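Local coordinates for conserved hypothetical alanine and leucine RICH protein (Mycobacterium tuberculosis, PDB 2WAM) that is of unknown function but belongs to the PAC2 family, with duplicated genes in actinobacteria, at residues A[69-74]-A[80-85]; A[86-91]-A[272-277]; A[166-171]-A[230-235]. All blocks are in the same frame, centred on the assembly; numbering follows the deposited sequence.

All three contacts are arranged round one large mixed beta sheet. Contact 1 comes first along the chain, joining strand 67-73 to the start of helix 81-92; contact 2 packs the later turns of the same helix against helix 272-289. Their centres are about 12 Å apart, and they touch where Ala71 meets Ala86. Contact 3, between the end of helix 156-169 and the approach to strand 234-242, is nested in sequence inside the loop that contact 2 closes, its centre about 20 Å from that of contact 1 and 27 Å from that of contact 2. Contact 1 is buried near the chain centre, contact 2 adjoins it partly buried, and contact 3 lies apart at the surface on the same sheet.

Contact 1: A[69-74]-A[80-85]; sequences VHALEG and HAIRLA
Ile82 meets Ala71 and the backbone after it through one methyl, CG2. This methyl lies 3.6 Å from Ala71 CB, and the distance from Ile82 CG2 to Leu72 N is 3.5 Å, which places it against the strand backbone too. The torsions account for the choice of branch: CG2 is set opposite the backbone N of Ile82, while CG1 lies beside that N (chi1 -47°). Ala71 contributes just its CB, so the methyl can sit close to the strand, with the CA atoms of Ala71 and Ile82 5.9 Å apart. The segment axes approach to 7.6 Å with 128° between their N-to-C directions.

Further along the strand, Glu73 lays its carboxylate obliquely across the aliphatic stem of Arg83, with its chain extended beyond CG. Glu73 OE2 is 3.7 Å from Arg83 CB; at 4.7 Å from Glu73 OE1 to Arg83 NE, the opposite charges are near but their atoms are not in contact. The carboxylate and guanidinium planes are 62° apart. Arg83 turns at chi3 and commits its NH2 to a salt bridge with Asp249; ND1 of His80, the N-cap residue of the helix, also hydrogen-bonds to Asp249 OD2.

Helix 81-92 is the connection of a beta-alpha-beta crossover, packed here on its first strand, 67-73; the second, 94-101, runs parallel to it, with 143-148 and 131-137 between them in the sheet. On the other side of 67-73 lies strand 174-183, where Ile82 also touches Leu178 and Thr180, and helix 251-265 adjoins helix 81-92 through Ala81, Leu84 and Ala85.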
loop_
_atom_site.group_PDB
_atom_site.type_symbol
_atom_site.label_atom_id
_atom_site.label_comp_id
_atom_site.label_asym_id
_atom_site.label_seq_id
_atom_site.Cartn_x
_atom_site.Cartn_y
_atom_site.Cartn_z
ATOM N N VAL A 69 16.197 -26.835 1.204
ATOM C CA VAL A 69 16.487 -27.130 2.601
ATOM C C VAL A 69 16.088 -25.924 3.435
ATOM O O VAL A 69 16.461 -24.803 3.101
ATOM C CB VAL A 69 18.001 -27.385 2.826
ATOM C CG1 VAL A 69 18.267 -27.720 4.267
ATOM C CG2 VAL A 69 18.507 -28.487 1.915
ATOM N N HIS A 70 15.328 -26.138 4.507
ATOM C CA HIS A 70 15.003 -25.048 5.439
ATOM C C HIS A 70 15.573 -25.279 6.836
ATOM O O HIS A 70 15.418 -26.358 7.428
ATOM C CB HIS A 70 13.492 -24.688 5.474
ATOM C CG HIS A 70 12.569 -25.849 5.705
ATOM N ND1 HIS A 70 11.817 -25.984 6.854
ATOM C CD2 HIS A 70 12.235 -26.900 4.917
ATOM C CE1 HIS A 70 11.076 -27.076 6.771
ATOM N NE2 HIS A 70 11.310 -27.652 5.605
ATOM N N ALA A 71 16.244 -24.246 7.340
ATOM C CA ALA A 71 16.917 -24.296 8.634
ATOM C C ALA A 71 16.678 -23.015 9.418
ATOM O O ALA A 71 17.340 -22.009 9.184
ATOM C CB ALA A 71 18.412 -24.520 8.438
ATOM N N LEU A 72 15.740 -23.066 10.359
ATOM C CA LEU A 72 15.320 -21.882 11.100
ATOM C C LEU A 72 15.580 -21.994 12.610
ATOM O O LEU A 72 15.323 -23.024 13.232
ATOM C CB LEU A 72 13.842 -21.563 10.803
ATOM C CG LEU A 72 13.453 -21.419 9.323
ATOM C CD1 LEU A 72 11.967 -21.174 9.152
ATOM C CD2 LEU A 72 14.252 -20.308 8.657
ATOM N N GLU A 73 16.095 -20.916 13.190
ATOM C CA GLU A 73 16.457 -20.896 14.599
ATOM C C GLU A 73 15.426 -20.141 15.415
ATOM O O GLU A 73 14.891 -19.137 14.961
ATOM C CB GLU A 73 17.809 -20.221 14.784
ATOM C CG GLU A 73 18.812 -20.537 13.708
ATOM C CD GLU A 73 19.991 -19.592 13.740
ATOM O OE1 GLU A 73 20.260 -19.018 14.820
ATOM O OE2 GLU A 73 20.641 -19.428 12.690
ATOM N N GLY A 74 15.171 -20.612 16.631
ATOM C CA GLY A 74 14.211 -19.965 17.504
ATOM C C GLY A 74 13.143 -20.900 18.043
ATOM O O GLY A 74 12.463 -20.576 19.012
ATOM N N HIS A 80 22.785 -26.150 19.185
ATOM C CA HIS A 80 22.840 -25.103 18.176
ATOM C C HIS A 80 22.974 -25.732 16.792
ATOM O O HIS A 80 23.519 -25.125 15.876
ATOM C CB HIS A 80 23.987 -24.134 18.466
ATOM C CG HIS A 80 23.935 -23.536 19.842
ATOM N ND1 HIS A 80 25.066 -23.261 20.584
ATOM C CD2 HIS A 80 22.880 -23.181 20.618
ATOM C CE1 HIS A 80 24.709 -22.753 21.753
ATOM N NE2 HIS A 80 23.390 -22.703 21.801
ATOM N N ALA A 81 22.455 -26.947 16.646
ATOM C CA ALA A 81 22.693 -27.738 15.439
ATOM C C ALA A 81 22.164 -27.112 14.144
ATOM O O ALA A 81 22.773 -27.282 13.088
ATOM C CB ALA A 81 22.168 -29.157 15.606
ATOM N N ILE A 82 21.041 -26.398 14.225
ATOM C CA ILE A 82 20.470 -25.736 13.056
ATOM C C ILE A 82 21.364 -24.587 12.580
ATOM O O ILE A 82 21.669 -24.469 11.390
ATOM C CB ILE A 82 19.074 -25.156 13.338
ATOM C CG1 ILE A 82 18.181 -26.162 14.061
ATOM C CG2 ILE A 82 18.414 -24.686 12.039
ATOM C CD1 ILE A 82 17.328 -26.955 13.148
ATOM N N ARG A 83 21.764 -23.724 13.505
ATOM C CA ARG A 83 22.606 -22.608 13.141
ATOM C C ARG A 83 23.890 -23.142 12.498
ATOM O O ARG A 83 24.298 -22.694 11.429
ATOM C CB ARG A 83 22.928 -21.744 14.370
ATOM C CG ARG A 83 23.876 -20.587 14.070
ATOM C CD ARG A 83 24.134 -19.704 15.271
ATOM N NE ARG A 83 24.466 -20.444 16.494
ATOM C CZ ARG A 83 25.698 -20.817 16.858
ATOM N NH1 ARG A 83 26.753 -20.551 16.091
ATOM N NH2 ARG A 83 25.878 -21.463 18.003
ATOM N N LEU A 84 24.511 -24.116 13.151
ATOM C CA LEU A 84 25.781 -24.659 12.699
ATOM C C LEU A 84 25.709 -25.267 11.304
ATOM O O LEU A 84 26.612 -25.072 10.488
ATOM C CB LEU A 84 26.298 -25.693 13.704
ATOM C CG LEU A 84 26.683 -25.098 15.056
ATOM C CD1 LEU A 84 27.038 -26.201 16.049
ATOM C CD2 LEU A 84 27.827 -24.102 14.891
ATOM N N ALA A 85 24.640 -26.012 11.034
ATOM C CA ALA A 85 24.499 -26.680 9.751
ATOM C C ALA A 85 24.303 -25.672 8.628
ATOM O O ALA A 85 24.899 -25.799 7.562
ATOM C CB ALA A 85 23.371 -27.711 9.781
#

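Contact 2: A[86-91]-A[272-277]; sequences AAHLKA and AVLAEA
His88 presents a ring face to Leu274, and the CB methylene, rather than the branched end, lies over its centre. Leu274 CB stands 3.8 Å from the centroid of the His88 ring and only 7° off the ring normal, the geometry of a CH-pi contact. Its distances to the ring atoms bear out this central placement: Leu274 CB is 3.8 Å from His88 CE1 and 4.1 Å from His88 CD2. Set at a slant to the histidine, with CG opposite its own backbone N (chi1 174°), Leu274 extends the contact through its methyl CD2, 4.1 Å from the CD2 atom of His88.

Val273 approaches differently. Its CB lies near the ring plane at the edge, 4.3 Å from CE1 of His88, making a lighter contact than the one over the face. In His88 the ring carbon CG is anti to the backbone N (chi1 -180°), which carries the imidazole out from helix 81-92 and across to helix 272-289. The CA atoms of His88 and Leu274 are 7.1 Å apart, and the ring lies between the two backbones together with the Leu274 side chain.

NE2 of His88 hydrogen-bonds to the carbonyl O of Pro270, just ahead of helix 272-289, and Leu258 of helix 251-265 also packs against this histidine. The imidazole therefore has two roles: its face contributes apolar packing, while its edge supplies a polar link to the backbone. Because the Pro270 carbonyl is an acceptor, NE2 must carry a proton here, giving the ring a directional attachment that the CH-pi contact alone would lack.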
loop_
_atom_site.group_PDB
_atom_site.type_symbol
_atom_site.label_atom_id
_atom_site.label_comp_id
_atom_site.label_asym_id
_atom_site.label_seq_id
_atom_site.Cartn_x
_atom_site.Cartn_y
_atom_site.Cartn_z
ATOM N N ALA A 86 23.484 -24.657 8.872
ATOM C CA ALA A 86 23.263 -23.621 7.870
ATOM C C ALA A 86 24.545 -22.832 7.619
ATOM O O ALA A 86 24.871 -22.489 6.478
ATOM C CB ALA A 86 22.153 -22.710 8.306
ATOM N N ALA A 87 25.285 -22.560 8.689
ATOM C CA ALA A 87 26.500 -21.759 8.582
ATOM C C ALA A 87 27.545 -22.513 7.785
ATOM O O ALA A 87 28.315 -21.918 7.029
ATOM C CB ALA A 87 27.046 -21.395 9.974
ATOM N N HIS A 88 27.567 -23.830 7.958
ATOM C CA HIS A 88 28.571 -24.632 7.285
ATOM C C HIS A 88 28.336 -24.710 5.795
ATOM O O HIS A 88 29.256 -24.506 5.010
ATOM C CB HIS A 88 28.691 -26.037 7.861
ATOM C CG HIS A 88 29.732 -26.852 7.167
ATOM N ND1 HIS A 88 31.079 -26.588 7.288
ATOM C CD2 HIS A 88 29.622 -27.882 6.293
ATOM C CE1 HIS A 88 31.754 -27.437 6.534
ATOM N NE2 HIS A 88 30.894 -28.230 5.921
ATOM N N LEU A 89 27.105 -25.012 5.403
ATOM C CA LEU A 89 26.745 -24.985 3.993
ATOM C C LEU A 89 27.143 -23.655 3.340
ATOM O O LEU A 89 27.821 -23.641 2.323
ATOM C CB LEU A 89 25.248 -25.249 3.800
ATOM C CG LEU A 89 24.721 -26.632 4.178
ATOM C CD1 LEU A 89 23.195 -26.693 4.030
ATOM C CD2 LEU A 89 25.392 -27.697 3.342
ATOM N N LYS A 90 26.724 -22.539 3.925
ATOM C CA LYS A 90 27.033 -21.237 3.344
ATOM C C LYS A 90 28.543 -20.945 3.260
ATOM O O LYS A 90 28.991 -20.246 2.358
ATOM C CB LYS A 90 26.313 -20.130 4.104
ATOM C CG LYS A 90 24.802 -20.259 4.089
ATOM C CD LYS A 90 24.162 -19.587 5.311
ATOM C CE LYS A 90 24.256 -18.080 5.224
ATOM N NZ LYS A 90 24.146 -17.449 6.563
ATOM N N ALA A 91 29.317 -21.496 4.189
ATOM C CA ALA A 91 30.759 -21.260 4.260
ATOM C C ALA A 91 31.575 -22.181 3.343
ATOM O O ALA A 91 32.634 -21.811 2.858
ATOM C CB ALA A 91 31.232 -21.417 5.703
ATOM N N ALA A 272 34.074 -32.169 5.725
ATOM C CA ALA A 272 35.338 -32.414 6.428
ATOM C C ALA A 272 35.618 -31.452 7.588
ATOM O O ALA A 272 35.922 -31.882 8.698
ATOM C CB ALA A 272 36.514 -32.424 5.445
ATOM N N VAL A 273 35.517 -30.154 7.326
ATOM C CA VAL A 273 35.844 -29.154 8.331
ATOM C C VAL A 273 34.867 -29.202 9.520
ATOM O O VAL A 273 35.239 -28.989 10.671
ATOM C CB VAL A 273 35.913 -27.742 7.686
ATOM C CG1 VAL A 273 36.050 -26.658 8.748
ATOM C CG2 VAL A 273 37.070 -27.686 6.690
ATOM N N LEU A 274 33.616 -29.511 9.231
ATOM C CA LEU A 274 32.599 -29.598 10.264
ATOM C C LEU A 274 32.814 -30.848 11.108
ATOM O O LEU A 274 32.584 -30.842 12.314
ATOM C CB LEU A 274 31.214 -29.615 9.610
ATOM C CG LEU A 274 29.984 -29.835 10.478
ATOM C CD1 LEU A 274 29.751 -28.631 11.367
ATOM C CD2 LEU A 274 28.769 -30.114 9.589
ATOM N N ALA A 275 33.258 -31.921 10.463
ATOM C CA ALA A 275 33.538 -33.177 11.154
ATOM C C ALA A 275 34.701 -32.989 12.116
ATOM O O ALA A 275 34.692 -33.507 13.244
ATOM C CB ALA A 275 33.854 -34.266 10.155
ATOM N N GLU A 276 35.696 -32.236 11.655
ATOM C CA GLU A 276 36.842 -31.887 12.477
ATOM C C GLU A 276 36.372 -31.162 13.726
ATOM O O GLU A 276 36.775 -31.495 14.842
ATOM C CB GLU A 276 37.821 -31.011 11.695
ATOM C CG GLU A 276 39.151 -30.814 12.388
ATOM C CD GLU A 276 40.010 -32.075 12.391
ATOM O OE1 GLU A 276 41.197 -31.977 12.781
ATOM O OE2 GLU A 276 39.508 -33.155 12.001
ATOM N N ALA A 277 35.497 -30.179 13.541
ATOM C CA ALA A 277 34.990 -29.423 14.673
ATOM C C ALA A 277 34.216 -30.335 15.619
ATOM O O ALA A 277 34.360 -30.237 16.838
ATOM C CB ALA A 277 34.142 -28.256 14.204
#

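Contact 3: A[166-171]-A[230-235]; sequences LAERLG and HGHEVV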
loop_
_atom_site.group_PDB
_atom_site.type_symbol
_atom_site.label_atom_id
_atom_site.label_comp_id
_atom_site.label_asym_id
_atom_site.label_seq_id
_atom_site.Cartn_x
_atom_site.Cartn_y
_atom_site.Cartn_z
ATOM N N LEU A 166 7.737 -19.137 -3.969
ATOM C CA LEU A 166 9.090 -19.081 -4.510
ATOM C C LEU A 166 9.554 -20.472 -4.942
ATOM O O LEU A 166 10.089 -20.646 -6.039
ATOM C CB LEU A 166 10.053 -18.478 -3.485
ATOM C CG LEU A 166 10.077 -16.947 -3.475
ATOM C CD1 LEU A 166 11.029 -16.416 -2.426
ATOM C CD2 LEU A 166 10.483 -16.444 -4.838
ATOM N N ALA A 167 9.328 -21.460 -4.077
ATOM C CA ALA A 167 9.685 -22.846 -4.360
ATOM C C ALA A 167 9.015 -23.357 -5.641
ATOM O O ALA A 167 9.634 -24.055 -6.438
ATOM C CB ALA A 167 9.345 -23.746 -3.165
ATOM N N GLU A 168 7.754 -22.995 -5.855
ATOM C CA GLU A 168 7.088 -23.387 -7.093
ATOM C C GLU A 168 7.690 -22.681 -8.315
ATOM O O GLU A 168 8.094 -23.340 -9.274
ATOM C CB GLU A 168 5.584 -23.181 -7.000
ATOM C CG GLU A 168 4.901 -24.169 -6.066
ATOM C CD GLU A 168 3.508 -23.721 -5.627
ATOM O OE1 GLU A 168 2.990 -22.730 -6.189
ATOM O OE2 GLU A 168 2.936 -24.362 -4.715
ATOM N N ARG A 169 7.757 -21.353 -8.280
ATOM C CA ARG A 169 8.394 -20.600 -9.357
ATOM C C ARG A 169 9.776 -21.151 -9.704
ATOM O O ARG A 169 10.178 -21.143 -10.870
ATOM C CB ARG A 169 8.530 -19.120 -8.999
ATOM C CG ARG A 169 7.219 -18.362 -8.969
ATOM C CD ARG A 169 6.450 -18.556 -10.256
ATOM N NE ARG A 169 5.072 -18.113 -10.109
ATOM C CZ ARG A 169 4.081 -18.892 -9.688
ATOM N NH1 ARG A 169 4.322 -20.159 -9.381
ATOM N NH2 ARG A 169 2.849 -18.407 -9.577
ATOM N N LEU A 170 10.501 -21.623 -8.691
ATOM C CA LEU A 170 11.884 -22.026 -8.885
ATOM C C LEU A 170 12.067 -23.507 -9.178
ATOM O O LEU A 170 13.186 -23.955 -9.365
ATOM C CB LEU A 170 12.753 -21.604 -7.696
ATOM C CG LEU A 170 12.942 -20.102 -7.455
ATOM C CD1 LEU A 170 13.746 -19.879 -6.199
ATOM C CD2 LEU A 170 13.619 -19.429 -8.622
ATOM N N GLY A 171 10.977 -24.266 -9.215
ATOM C CA GLY A 171 11.040 -25.650 -9.655
ATOM C C GLY A 171 11.339 -26.704 -8.606
ATOM O O GLY A 171 11.631 -27.852 -8.937
ATOM N N HIS A 230 -0.298 -28.956 -0.379
ATOM C CA HIS A 230 -0.348 -28.544 -1.770
ATOM C C HIS A 230 0.397 -29.522 -2.663
ATOM O O HIS A 230 0.924 -29.142 -3.712
ATOM C CB HIS A 230 0.232 -27.139 -1.947
ATOM C CG HIS A 230 -0.652 -26.037 -1.441
ATOM N ND1 HIS A 230 -0.576 -25.554 -0.153
ATOM C CD2 HIS A 230 -1.605 -25.302 -2.062
ATOM C CE1 HIS A 230 -1.452 -24.575 0.006
ATOM N NE2 HIS A 230 -2.087 -24.402 -1.139
ATOM N N GLY A 231 0.453 -30.781 -2.243
ATOM C CA GLY A 231 0.992 -31.843 -3.081
ATOM C C GLY A 231 2.496 -31.823 -3.304
ATOM O O GLY A 231 3.002 -32.510 -4.189
ATOM N N HIS A 232 3.220 -31.048 -2.503
ATOM C CA HIS A 232 4.672 -31.027 -2.603
ATOM C C HIS A 232 5.276 -32.170 -1.803
ATOM O O HIS A 232 4.711 -32.597 -0.786
ATOM C CB HIS A 232 5.221 -29.697 -2.106
ATOM C CG HIS A 232 4.895 -28.549 -2.996
ATOM N ND1 HIS A 232 5.672 -28.207 -4.084
ATOM C CD2 HIS A 232 3.877 -27.658 -2.968
ATOM C CE1 HIS A 232 5.147 -27.157 -4.684
ATOM N NE2 HIS A 232 4.056 -26.804 -4.029
ATOM N N GLU A 233 6.423 -32.667 -2.261
ATOM C CA GLU A 233 7.131 -33.712 -1.526
ATOM C C GLU A 233 7.972 -33.108 -0.412
ATOM O O GLU A 233 8.818 -32.259 -0.662
ATOM C CB GLU A 233 8.032 -34.524 -2.452
ATOM C CG GLU A 233 8.582 -35.785 -1.795
ATOM C CD GLU A 233 9.359 -36.657 -2.768
ATOM O OE1 GLU A 233 8.784 -37.669 -3.232
ATOM O OE2 GLU A 233 10.531 -36.330 -3.081
ATOM N N VAL A 234 7.742 -33.546 0.817
ATOM C CA VAL A 234 8.446 -32.976 1.948
ATOM C C VAL A 234 9.080 -34.059 2.809
ATOM O O VAL A 234 8.594 -35.186 2.873
ATOM C CB VAL A 234 7.498 -32.136 2.837
ATOM C CG1 VAL A 234 6.778 -31.064 2.011
ATOM C CG2 VAL A 234 6.501 -33.049 3.586
ATOM N N VAL A 235 10.161 -33.698 3.482
ATOM C CA VAL A 235 10.802 -34.580 4.438
ATOM C C VAL A 235 11.514 -33.728 5.487
ATOM O O VAL A 235 11.867 -32.575 5.238
ATOM C CB VAL A 235 11.729 -35.631 3.748
ATOM C CG1 VAL A 235 12.563 -35.006 2.672
ATOM C CG2 VAL A 235 12.598 -36.336 4.753
#
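The His232 ring and the Glu168 carboxylate are nearly coplanar, their planes only 10° apart, and they meet at the ring edge. Glu168 CD lies in the plane of the imidazole beyond NE2, and OE2 accepts the hydrogen bond from it. The distance from His232 NE2 to Glu168 OE2 is 2.8 Å, with an N-H...O angle of 160°. Glu168 OE2 uses its anti lone pair, the one directed away from the other carboxylate oxygen. Beside this bond, Glu168 CG lies next to CE1 of His232, at 3.3 Å.

Glu168 reaches the ring with an extended chain beyond CG, which itself is turned to the backbone N side (chi1 -71°). The two side chains cross at about a right angle, spanning backbones whose CA atoms are 9.2 Å apart.

Both partners sit where helices end. Helix 156-169 finishes in a Schellman motif with Gly171 at positive phi. Helix 219-229 closes in another, in which Gly231 has positive phi and His232 N bonds to Met227 O. This histidine-carboxylate bond ties the last turn of the first helix to the link between helix 219-229 and strand 234-242. Met227 packs against both His232 and Ala167, while Arg164 makes a long, weak ion pair with the same OE2. Next to Glu168, Arg169 forms a salt bridge to Glu42 of a third subunit.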